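Local coordinates for protein extracellular ligand-binding receptor (Rhodopseudomonas palustris, PDB 3SG0) that probably serves as the solute-binding protein of a transport system, capturing lignin-derived aromatic acids and here holding benzoyl-formic acid, at residues P115-V126 / W135-D144; V309-N320 / I344-N354. All coordinates share one frame; numbering follows the deposited sequence. Where two conformers were deposited one is given.

Contact 1 closes before contact 2 opens along the chain, and they lie about 12 Å apart, centre to centre. Contact 1 pairs the neighbouring parallel strands 116-118 and 136-138 at one border of a mixed six-stranded sheet and follows them into the loops that reach benzoyl-formic acid. Contact 2 sets helix 306-328, which packs on that sheet, against the chain leaving helix 334-344. Met117 of the sheet touches Ser314, Leu317, Val318 and Ile344, while Val139 and Pro141 pack against Asn354. Both contacts therefore belong to one lobe of the periplasmic binding protein fold, and both reach the ligand, contact 1 through Ala121 and Val140, contact 2 through His310.

Contact 1: residues P115-V126 / W135-D144; sequences PLMTMAAAAILV and WVYKVVPNDD. With 173 (benzoyl-formic acid), chain B.
Lys138 runs its extended chain along the 120-122 loop, CB and CG against Thr118 CG2, CD beside Val126 CG2, until a bend at the last torsion (chi4 -70°) delivers NZ to three oxygens. NZ of Lys138 bonds Ala121 O (2.8 Å) and Val140 O (2.8 Å) from above both carbonyl planes, and Asn142 OD1 on an in-plane lone pair. Asp143 N adds a longer, bent bond (3.3 Å) to the opposite face of Ala121 O. A methionine here would have no ammonium for the three oxygens, and these buried acceptors would probably be left without their shared donor. Val136 CG1 meets Val126 CG1 at 3.6 Å, continuing the close packing. These are neighbouring parallel strands of the α/β sheet in a periplasmic binding protein lobe, joined by Leu116 N to Trp135 O, Tyr137 N to Leu116 O and Thr118 N to Tyr137 O. On the other sheet face, selenomethionine Met117 packs CE on Tyr137 CB (3.7 Å) and holds SE obliquely to the ring, 5.2 Å from its centroid, a Met-aromatic contact; Tyr137 OH bonds Arg341 O. Past Thr118 the strands part, and two waters bridge them, one from Thr118 O to Val139 N, the other from Thr118 O and Ala120 O to Val140 N. At the ligand, Ala121 N donates to O1B (3.0 Å). At the looser outer end, partly exposed Trp135 turns its ring edge, CE3, to Pro115 N (3.8 Å).

Contact 2: residues V309-N320 / I344-N354; sequences VHLWDSMTLVEN and IEKSKDLALNN
Asp313, on the face of helix 306-328 turned to the 350-354 strand and turn, receives from Asn353 and Asn354 the direct hydrogen bonds that cross this contact. In this lobe of the periplasmic binding protein fold, the short strand 350-352 runs roughly antiparallel to the helix and pairs with 355-357 in a two-stranded hairpin; Asp349 and Leu350 form a G1 beta bulge opposite Ser357. The hydrogen bonds gather at the turn. Asn353 ND2 donates almost straight (172°) to the syn side of Asp313 OD1 at 3.0 Å, amide and carboxylate nearly coplanar, and Asn353 N adds a weak bond to the same oxygen. Asp313 OD2 takes two donors from Asn354: ND2 on its anti side at 2.9 Å, and the backbone N nearly along the C-O axis. With CG beside its own backbone N (chi1 -80°), Asp313 turns both oxygens toward the asparagine pair. This buried carboxylate is thus satisfied largely by neutral N-H groups, which would probably stabilise its charge.

Edge and van der Waals contacts flank it. The amide of Asn354 lies at the edge of the His310 ring, ND2 3.0 Å from CD2, with the two planes 35° apart; His310 also touches benzoyl-formic acid. Val309 CG2 presses on the amide of Asn353, 3.3 Å from ND2. The apolar group lies further along the helix: Leu317 CD2 sits against Leu350 CD2 at 3.6 Å, Thr316 CG2 rests on Leu352 CD2 (3.9 Å), the two side chains running in opposite directions, and Ile344, at the end of helix 334-344, sets CG2 near Leu317 CB and CD1 near Val318 CG2. At the outer end of the contact, one water joins Asn320 ND2 (3.0 Å) to Ser347 OG (2.7 Å).

Contact 1: residues P115-V126 / W135-D144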
loop_
_atom_site.group_PDB
_atom_site.type_symbol
_atom_site.label_atom_id
_atom_site.label_comp_id
_atom_site.label_asym_id
_atom_site.label_seq_id
_atom_site.Cartn_x
_atom_site.Cartn_y
_atom_site.Cartn_z
ATOM N N PRO A 115 -18.169 3.239 4.634
ATOM C CA PRO A 115 -16.765 3.620 4.473
ATOM C C PRO A 115 -15.928 2.449 3.970
ATOM O O PRO A 115 -16.116 1.298 4.390
ATOM C CB PRO A 115 -16.309 3.994 5.890
ATOM C CG PRO A 115 -17.511 4.056 6.715
ATOM C CD PRO A 115 -18.641 3.367 6.023
ATOM N N LEU A 116 -15.002 2.759 3.071
ATOM C CA LEU A 116 -14.060 1.808 2.497
ATOM C C LEU A 116 -12.655 2.222 2.888
ATOM O O LEU A 116 -12.226 3.327 2.552
ATOM C CB LEU A 116 -14.161 1.800 0.967
ATOM C CG LEU A 116 -13.095 0.976 0.232
ATOM C CD1 LEU A 116 -13.226 -0.505 0.540
ATOM C CD2 LEU A 116 -13.150 1.214 -1.267
HETATM N N MSE A 117 -11.944 1.348 3.597
HETATM C CA MSE A 117 -10.534 1.566 3.905
HETATM C C MSE A 117 -9.740 0.770 2.876
HETATM O O MSE A 117 -9.617 -0.453 3.001
HETATM C CB MSE A 117 -10.191 1.074 5.311
HETATM C CG MSE A 117 -11.213 1.422 6.379
HETATM SE SE MSE A 117 -11.532 3.301 6.652
HETATM C CE MSE A 117 -9.754 3.776 7.328
ATOM N N THR A 118 -9.239 1.414 1.828
ATOM C CA THR A 118 -8.478 0.661 0.846
ATOM C C THR A 118 -7.067 0.403 1.352
ATOM O O THR A 118 -6.511 1.225 2.083
ATOM C CB THR A 118 -8.464 1.346 -0.531
ATOM O OG1 THR A 118 -7.810 0.486 -1.467
ATOM C CG2 THR A 118 -7.735 2.683 -0.515
HETATM N N MSE A 119 -6.493 -0.739 0.976
HETATM C CA MSE A 119 -5.135 -1.089 1.391
HETATM C C MSE A 119 -4.110 -0.920 0.268
HETATM O O MSE A 119 -2.935 -1.266 0.436
HETATM C CB MSE A 119 -5.090 -2.504 1.981
HETATM C CG MSE A 119 -5.951 -2.647 3.228
HETATM SE SE MSE A 119 -5.857 -4.393 4.045
HETATM C CE MSE A 119 -6.871 -5.405 2.718
ATOM N N ALA A 120 -4.546 -0.372 -0.862
ATOM C CA ALA A 120 -3.696 -0.211 -2.031
ATOM C C ALA A 120 -3.091 1.194 -2.087
ATOM O O ALA A 120 -3.361 2.029 -1.217
ATOM C CB ALA A 120 -4.489 -0.541 -3.282
ATOM N N ALA A 121 -2.274 1.451 -3.107
ATOM C CA ALA A 121 -1.341 2.582 -3.062
ATOM C C ALA A 121 -1.609 3.756 -4.000
ATOM O O ALA A 121 -1.182 4.874 -3.704
ATOM C CB ALA A 121 0.087 2.082 -3.301
ATOM N N ALA A 122 -2.229 3.528 -5.154
ATOM C CA ALA A 122 -2.292 4.593 -6.166
ATOM C C ALA A 122 -3.118 5.800 -5.724
ATOM O O ALA A 122 -4.180 5.656 -5.131
ATOM C CB ALA A 122 -2.825 4.057 -7.471
ATOM N N ALA A 123 -2.628 6.996 -6.040
ATOM C CA ALA A 123 -3.298 8.226 -5.632
ATOM C C ALA A 123 -4.748 8.293 -6.098
ATOM O O ALA A 123 -5.602 8.820 -5.380
ATOM C CB ALA A 123 -2.532 9.432 -6.149
ATOM N N ILE A 124 -5.028 7.751 -7.282
ATOM C CA ILE A 124 -6.357 7.828 -7.879
ATOM C C ILE A 124 -7.434 7.170 -7.010
ATOM O O ILE A 124 -8.630 7.421 -7.185
ATOM C CB ILE A 124 -6.337 7.224 -9.308
ATOM C CG1 ILE A 124 -7.620 7.538 -10.072
ATOM C CG2 ILE A 124 -6.106 5.728 -9.272
ATOM C CD1 ILE A 124 -7.537 7.178 -11.538
ATOM N N LEU A 125 -7.023 6.318 -6.076
ATOM C CA LEU A 125 -8.000 5.691 -5.191
ATOM C C LEU A 125 -8.752 6.702 -4.322
ATOM O O LEU A 125 -9.901 6.451 -3.952
ATOM C CB LEU A 125 -7.345 4.613 -4.338
ATOM C CG LEU A 125 -6.797 3.426 -5.146
ATOM C CD1 LEU A 125 -5.891 2.564 -4.287
ATOM C CD2 LEU A 125 -7.932 2.608 -5.743
ATOM N N VAL A 126 -8.120 7.833 -3.991
ATOM C CA VAL A 126 -8.783 8.837 -3.149
ATOM C C VAL A 126 -8.644 10.276 -3.624
ATOM O O VAL A 126 -9.247 11.171 -3.026
ATOM C CB VAL A 126 -8.311 8.797 -1.670
ATOM C CG1 VAL A 126 -8.712 7.490 -1.020
ATOM C CG2 VAL A 126 -6.806 9.065 -1.549
ATOM N N TRP A 135 -16.305 8.497 0.617
ATOM C CA TRP A 135 -16.508 7.282 1.396
ATOM C C TRP A 135 -15.241 6.449 1.561
ATOM O O TRP A 135 -15.287 5.413 2.215
ATOM C CB TRP A 135 -17.645 6.443 0.783
ATOM C CG TRP A 135 -18.959 7.128 0.938
ATOM C CD1 TRP A 135 -19.567 7.948 0.040
ATOM C CD2 TRP A 135 -19.793 7.107 2.096
ATOM N NE1 TRP A 135 -20.741 8.432 0.562
ATOM C CE2 TRP A 135 -20.906 7.924 1.825
ATOM C CE3 TRP A 135 -19.714 6.460 3.339
ATOM C CZ2 TRP A 135 -21.928 8.123 2.752
ATOM C CZ3 TRP A 135 -20.732 6.654 4.256
ATOM C CH2 TRP A 135 -21.821 7.483 3.959
ATOM N N VAL A 136 -14.118 6.892 1.003
ATOM C CA VAL A 136 -12.914 6.071 0.939
ATOM C C VAL A 136 -11.771 6.704 1.722
ATOM O O VAL A 136 -11.537 7.913 1.616
ATOM C CB VAL A 136 -12.475 5.889 -0.534
ATOM C CG1 VAL A 136 -11.276 4.942 -0.644
ATOM C CG2 VAL A 136 -13.636 5.382 -1.363
ATOM N N TYR A 137 -11.062 5.891 2.502
ATOM C CA TYR A 137 -9.860 6.323 3.218
ATOM C C TYR A 137 -8.715 5.403 2.845
ATOM O O TYR A 137 -8.938 4.276 2.385
ATOM C CB TYR A 137 -10.105 6.343 4.730
ATOM C CG TYR A 137 -11.123 7.382 5.094
ATOM C CD1 TYR A 137 -10.755 8.713 5.226
ATOM C CD2 TYR A 137 -12.463 7.055 5.242
ATOM C CE1 TYR A 137 -11.687 9.680 5.534
ATOM C CE2 TYR A 137 -13.407 8.023 5.533
ATOM C CZ TYR A 137 -13.007 9.335 5.673
ATOM O OH TYR A 137 -13.917 10.333 5.958
ATOM N N LYS A 138 -7.489 5.861 3.065
ATOM C CA LYS A 138 -6.340 5.183 2.484
ATOM C C LYS A 138 -5.087 5.392 3.318
ATOM O O LYS A 138 -4.489 6.468 3.287
ATOM C CB LYS A 138 -6.134 5.733 1.070
ATOM C CG LYS A 138 -4.965 5.161 0.305
ATOM C CD LYS A 138 -4.965 5.692 -1.125
ATOM C CE LYS A 138 -3.805 5.175 -1.938
ATOM N NZ LYS A 138 -2.521 5.753 -1.468
ATOM N N VAL A 139 -4.671 4.361 4.044
ATOM C CA VAL A 139 -3.501 4.495 4.909
ATOM C C VAL A 139 -2.151 4.414 4.205
ATOM O O VAL A 139 -1.169 4.931 4.743
ATOM C CB VAL A 139 -3.514 3.503 6.091
ATOM C CG1 VAL A 139 -4.703 3.778 6.999
ATOM C CG2 VAL A 139 -3.453 2.050 5.619
ATOM N N VAL A 140 -2.050 3.779 3.039
ATOM C CA VAL A 140 -0.757 3.739 2.350
ATOM C C VAL A 140 -0.540 5.106 1.718
ATOM O O VAL A 140 -1.444 5.623 1.077
ATOM C CB VAL A 140 -0.737 2.652 1.261
ATOM C CG1 VAL A 140 0.562 2.720 0.469
ATOM C CG2 VAL A 140 -0.908 1.276 1.884
ATOM N N PRO A 141 0.644 5.720 1.896
ATOM C CA PRO A 141 0.826 7.032 1.257
ATOM C C PRO A 141 0.643 6.991 -0.255
ATOM O O PRO A 141 1.081 6.059 -0.927
ATOM C CB PRO A 141 2.267 7.395 1.629
ATOM C CG PRO A 141 2.487 6.685 2.939
ATOM C CD PRO A 141 1.806 5.358 2.729
ATOM N N ASN A 142 -0.012 8.021 -0.780
ATOM C CA ASN A 142 -0.213 8.132 -2.216
ATOM C C ASN A 142 1.104 8.016 -2.977
ATOM O O ASN A 142 2.112 8.642 -2.621
ATOM C CB ASN A 142 -0.872 9.466 -2.555
ATOM C CG ASN A 142 -2.344 9.518 -2.183
ATOM O OD1 ASN A 142 -2.973 8.506 -1.880
ATOM N ND2 ASN A 142 -2.901 10.722 -2.220
ATOM N N ASP A 143 1.077 7.242 -4.060
ATOM C CA ASP A 143 2.280 6.980 -4.836
ATOM C C ASP A 143 2.914 8.229 -5.409
ATOM O O ASP A 143 4.122 8.238 -5.633
ATOM C CB ASP A 143 2.000 5.988 -5.966
ATOM C CG ASP A 143 1.842 4.575 -5.464
ATOM O OD1 ASP A 143 2.643 4.174 -4.582
ATOM O OD2 ASP A 143 0.922 3.880 -5.940
ATOM N N ASP A 144 2.142 9.282 -5.665
ATOM C CA ASP A 144 2.760 10.490 -6.200
ATOM C C ASP A 144 3.759 11.111 -5.222
ATOM O O ASP A 144 4.784 11.657 -5.642
ATOM C CB ASP A 144 1.734 11.508 -6.746
ATOM C CG ASP A 144 0.706 11.962 -5.723
ATOM O OD1 ASP A 144 0.478 11.285 -4.711
ATOM O OD2 ASP A 144 0.086 13.026 -5.959
HETATM O O1B 173 B . -1.548 -0.588 -5.130
HETATM C C1 173 B . -1.078 -1.574 -5.631
HETATM O O1A 173 B . -1.555 -2.130 -6.813
HETATM C C2 173 B . 0.222 -2.139 -5.125
HETATM O O2 173 B . 0.826 -2.941 -5.772
HETATM C C1G 173 B . 0.675 -1.700 -3.768
HETATM C C2D 173 B . -0.334 -1.661 -2.625
HETATM C C2E 173 B . 0.101 -1.195 -1.251
HETATM C C3 173 B . 1.548 -0.753 -1.038
HETATM C C1E 173 B . 2.543 -0.798 -2.213
HETATM C C1D 173 B . 2.121 -1.277 -3.587
HETATM O O HOH W 1 -6.919 2.477 4.537
HETATM O O HOH W 2 -3.975 2.199 1.565
#

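Contact 2: residues V309-N320 / I344-N354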
loop_
_atom_site.group_PDB
_atom_site.type_symbol
_atom_site.label_atom_id
_atom_site.label_comp_id
_atom_site.label_asym_id
_atom_site.label_seq_id
_atom_site.Cartn_x
_atom_site.Cartn_y
_atom_site.Cartn_z
ATOM N N VAL A 309 0.453 -4.463 7.934
ATOM C CA VAL A 309 0.261 -3.212 8.656
ATOM C C VAL A 309 -0.723 -2.293 7.940
ATOM O O VAL A 309 -1.280 -1.392 8.555
ATOM C CB VAL A 309 1.605 -2.507 8.986
ATOM C CG1 VAL A 309 1.942 -1.417 7.968
ATOM C CG2 VAL A 309 1.548 -1.922 10.391
ATOM N N HIS A 310 -0.965 -2.525 6.657
ATOM C CA HIS A 310 -1.960 -1.719 5.950
ATOM C C HIS A 310 -3.354 -2.053 6.456
ATOM O O HIS A 310 -4.226 -1.179 6.509
ATOM C CB HIS A 310 -1.784 -1.881 4.440
ATOM C CG HIS A 310 -0.428 -1.441 4.016
ATOM N ND1 HIS A 310 0.270 -1.906 2.917
ATOM C CD2 HIS A 310 0.385 -0.564 4.642
ATOM C CE1 HIS A 310 1.456 -1.313 2.887
ATOM N NE2 HIS A 310 1.543 -0.492 3.917
ATOM N N LEU A 311 -3.565 -3.300 6.866
ATOM C CA LEU A 311 -4.810 -3.664 7.536
ATOM C C LEU A 311 -4.814 -3.095 8.958
ATOM O O LEU A 311 -5.784 -2.471 9.396
ATOM C CB LEU A 311 -4.991 -5.182 7.548
ATOM C CG LEU A 311 -6.212 -5.697 8.313
ATOM C CD1 LEU A 311 -7.500 -5.017 7.872
ATOM C CD2 LEU A 311 -6.309 -7.205 8.158
ATOM N N TRP A 312 -3.713 -3.292 9.676
ATOM C CA TRP A 312 -3.609 -2.819 11.051
ATOM C C TRP A 312 -3.883 -1.311 11.168
ATOM O O TRP A 312 -4.710 -0.883 11.982
ATOM C CB TRP A 312 -2.226 -3.151 11.605
ATOM C CG TRP A 312 -2.035 -2.771 13.037
ATOM C CD1 TRP A 312 -1.491 -1.620 13.507
ATOM C CD2 TRP A 312 -2.392 -3.547 14.186
ATOM N NE1 TRP A 312 -1.482 -1.624 14.881
ATOM C CE2 TRP A 312 -2.025 -2.801 15.323
ATOM C CE3 TRP A 312 -2.971 -4.807 14.364
ATOM C CZ2 TRP A 312 -2.231 -3.266 16.623
ATOM C CZ3 TRP A 312 -3.171 -5.266 15.656
ATOM C CH2 TRP A 312 -2.802 -4.498 16.765
ATOM N N ASP A 313 -3.177 -0.509 10.373
ATOM C CA ASP A 313 -3.327 0.943 10.433
ATOM C C ASP A 313 -4.752 1.357 10.030
ATOM O O ASP A 313 -5.297 2.320 10.568
ATOM C CB ASP A 313 -2.335 1.651 9.499
ATOM C CG ASP A 313 -0.912 1.774 10.058
ATOM O OD1 ASP A 313 -0.655 1.483 11.257
ATOM O OD2 ASP A 313 -0.047 2.205 9.247
ATOM N N SER A 314 -5.346 0.663 9.059
ATOM C CA SER A 314 -6.734 0.959 8.702
ATOM C C SER A 314 -7.633 0.779 9.918
ATOM O O SER A 314 -8.525 1.594 10.178
ATOM C CB SER A 314 -7.223 0.054 7.569
ATOM O OG SER A 314 -6.540 0.310 6.354
HETATM N N MSE A 315 -7.419 -0.313 10.647
HETATM C CA MSE A 315 -8.198 -0.559 11.855
HETATM C C MSE A 315 -7.884 0.414 12.978
HETATM O O MSE A 315 -8.747 0.665 13.814
HETATM C CB MSE A 315 -8.067 -2.011 12.315
HETATM C CG MSE A 315 -8.979 -2.941 11.527
HETATM SE SE MSE A 315 -10.905 -2.463 11.580
HETATM C CE MSE A 315 -11.187 -2.397 13.495
ATOM N N THR A 316 -6.681 0.983 13.015
ATOM C CA THR A 316 -6.410 2.036 13.996
ATOM C C THR A 316 -7.368 3.203 13.771
ATOM O O THR A 316 -7.985 3.717 14.713
ATOM C CB THR A 316 -4.958 2.516 13.915
ATOM O OG1 THR A 316 -4.095 1.419 14.243
ATOM C CG2 THR A 316 -4.712 3.679 14.874
ATOM N N LEU A 317 -7.513 3.618 12.517
ATOM C CA LEU A 317 -8.435 4.703 12.205
ATOM C C LEU A 317 -9.874 4.340 12.550
ATOM O O LEU A 317 -10.611 5.152 13.117
ATOM C CB LEU A 317 -8.348 5.084 10.728
ATOM C CG LEU A 317 -7.062 5.786 10.300
ATOM C CD1 LEU A 317 -7.008 5.904 8.792
ATOM C CD2 LEU A 317 -6.955 7.160 10.934
ATOM N N VAL A 318 -10.296 3.138 12.190
ATOM C CA VAL A 318 -11.664 2.720 12.461
ATOM C C VAL A 318 -11.914 2.648 13.967
ATOM O O VAL A 318 -12.924 3.154 14.471
ATOM C CB VAL A 318 -11.963 1.372 11.791
ATOM C CG1 VAL A 318 -13.309 0.840 12.220
ATOM C CG2 VAL A 318 -11.919 1.525 10.279
ATOM N N GLU A 319 -10.996 2.015 14.684
ATOM C CA GLU A 319 -11.110 1.891 16.128
ATOM C C GLU A 319 -11.195 3.257 16.794
ATOM O O GLU A 319 -11.958 3.440 17.749
ATOM C CB GLU A 319 -9.925 1.093 16.682
ATOM C CG GLU A 319 -9.936 0.878 18.182
ATOM C CD GLU A 319 -8.810 -0.033 18.639
ATOM O OE1 GLU A 319 -7.710 0.040 18.049
ATOM O OE2 GLU A 319 -9.021 -0.823 19.584
ATOM N N ASN A 320 -10.416 4.217 16.307
ATOM C CA ASN A 320 -10.423 5.555 16.877
ATOM C C ASN A 320 -11.737 6.266 16.643
ATOM O O ASN A 320 -12.111 7.123 17.442
ATOM C CB ASN A 320 -9.272 6.395 16.330
ATOM C CG ASN A 320 -7.929 5.983 16.902
ATOM O OD1 ASN A 320 -7.854 5.201 17.853
ATOM N ND2 ASN A 320 -6.861 6.512 16.331
ATOM N N ILE A 344 -13.640 9.701 10.764
ATOM C CA ILE A 344 -12.288 9.429 10.274
ATOM C C ILE A 344 -11.723 10.669 9.582
ATOM O O ILE A 344 -10.537 10.964 9.672
ATOM C CB ILE A 344 -12.248 8.195 9.365
ATOM C CG1 ILE A 344 -12.635 6.955 10.178
ATOM C CG2 ILE A 344 -10.863 8.041 8.755
ATOM C CD1 ILE A 344 -12.732 5.680 9.362
ATOM N N GLU A 345 -12.604 11.415 8.924
ATOM C CA GLU A 345 -12.257 12.633 8.213
ATOM C C GLU A 345 -11.658 13.699 9.125
ATOM O O GLU A 345 -11.013 14.628 8.640
ATOM C CB GLU A 345 -13.535 13.163 7.556
ATOM C CG GLU A 345 -13.368 14.230 6.519
ATOM C CD GLU A 345 -14.606 14.317 5.655
ATOM O OE1 GLU A 345 -14.529 13.869 4.500
ATOM O OE2 GLU A 345 -15.657 14.817 6.132
ATOM N N LYS A 346 -11.884 13.557 10.430
ATOM C CA LYS A 346 -11.421 14.520 11.433
ATOM C C LYS A 346 -10.128 14.087 12.115
ATOM O O LYS A 346 -9.611 14.803 12.975
ATOM C CB LYS A 346 -12.489 14.710 12.508
ATOM C CG LYS A 346 -13.826 15.192 11.990
ATOM C CD LYS A 346 -14.849 15.217 13.115
ATOM C CE LYS A 346 -16.249 15.460 12.594
ATOM N NZ LYS A 346 -17.236 15.450 13.710
ATOM N N SER A 347 -9.609 12.918 11.755
ATOM C CA SER A 347 -8.401 12.391 12.395
ATOM C C SER A 347 -7.195 13.286 12.127
ATOM O O SER A 347 -6.921 13.630 10.984
ATOM C CB SER A 347 -8.140 10.967 11.905
ATOM O OG SER A 347 -7.002 10.405 12.538
ATOM N N LYS A 348 -6.467 13.644 13.184
ATOM C CA LYS A 348 -5.348 14.581 13.085
ATOM C C LYS A 348 -4.129 14.112 13.865
ATOM O O LYS A 348 -4.255 13.427 14.881
ATOM C CB LYS A 348 -5.744 15.967 13.626
ATOM C CG LYS A 348 -6.977 16.599 13.002
ATOM C CD LYS A 348 -6.754 16.988 11.550
ATOM C CE LYS A 348 -7.934 17.795 11.020
ATOM N NZ LYS A 348 -7.725 18.230 9.611
ATOM N N ASP A 349 -2.954 14.491 13.370
ATOM C CA ASP A 349 -1.693 14.300 14.079
ATOM C C ASP A 349 -1.520 12.874 14.591
ATOM O O ASP A 349 -1.109 12.653 15.734
ATOM C CB ASP A 349 -1.589 15.296 15.240
ATOM C CG ASP A 349 -0.179 15.422 15.773
ATOM O OD1 ASP A 349 0.771 15.294 14.974
ATOM O OD2 ASP A 349 -0.020 15.650 16.991
ATOM N N LEU A 350 -1.812 11.905 13.734
ATOM C CA LEU A 350 -1.764 10.506 14.139
ATOM C C LEU A 350 -0.573 9.791 13.531
ATOM O O LEU A 350 -0.482 9.661 12.308
ATOM C CB LEU A 350 -3.058 9.809 13.722
ATOM C CG LEU A 350 -3.170 8.327 14.082
ATOM C CD1 LEU A 350 -3.128 8.105 15.589
ATOM C CD2 LEU A 350 -4.433 7.731 13.475
ATOM N N ALA A 351 0.336 9.311 14.371
ATOM C CA ALA A 351 1.447 8.511 13.884
ATOM C C ALA A 351 0.957 7.102 13.589
ATOM O O ALA A 351 0.568 6.369 14.499
ATOM C CB ALA A 351 2.576 8.480 14.907
ATOM N N LEU A 352 0.954 6.745 12.310
ATOM C CA LEU A 352 0.662 5.388 11.864
ATOM C C LEU A 352 1.967 4.751 11.412
ATOM O O LEU A 352 2.965 5.437 11.218
ATOM C CB LEU A 352 -0.319 5.428 10.683
ATOM C CG LEU A 352 -1.728 5.946 10.984
ATOM C CD1 LEU A 352 -2.539 6.047 9.713
ATOM C CD2 LEU A 352 -2.439 5.052 12.006
ATOM N N ASN A 353 1.962 3.439 11.214
ATOM C CA ASN A 353 3.121 2.784 10.622
ATOM C C ASN A 353 3.432 3.303 9.230
ATOM O O ASN A 353 4.577 3.278 8.775
ATOM C CB ASN A 353 2.903 1.285 10.598
ATOM C CG ASN A 353 3.003 0.693 11.970
ATOM O OD1 ASN A 353 4.106 0.423 12.446
ATOM N ND2 ASN A 353 1.869 0.529 12.645
ATOM N N ASN A 354 2.393 3.796 8.560
ATOM C CA ASN A 354 2.510 4.343 7.222
ATOM C C ASN A 354 2.981 5.794 7.180
ATOM O O ASN A 354 3.287 6.296 6.098
ATOM C CB ASN A 354 1.170 4.193 6.486
ATOM C CG ASN A 354 1.044 2.860 5.783
ATOM O OD1 ASN A 354 1.596 2.678 4.700
ATOM N ND2 ASN A 354 0.311 1.925 6.376
HETATM O O HOH W 3 -7.816 8.542 14.295
#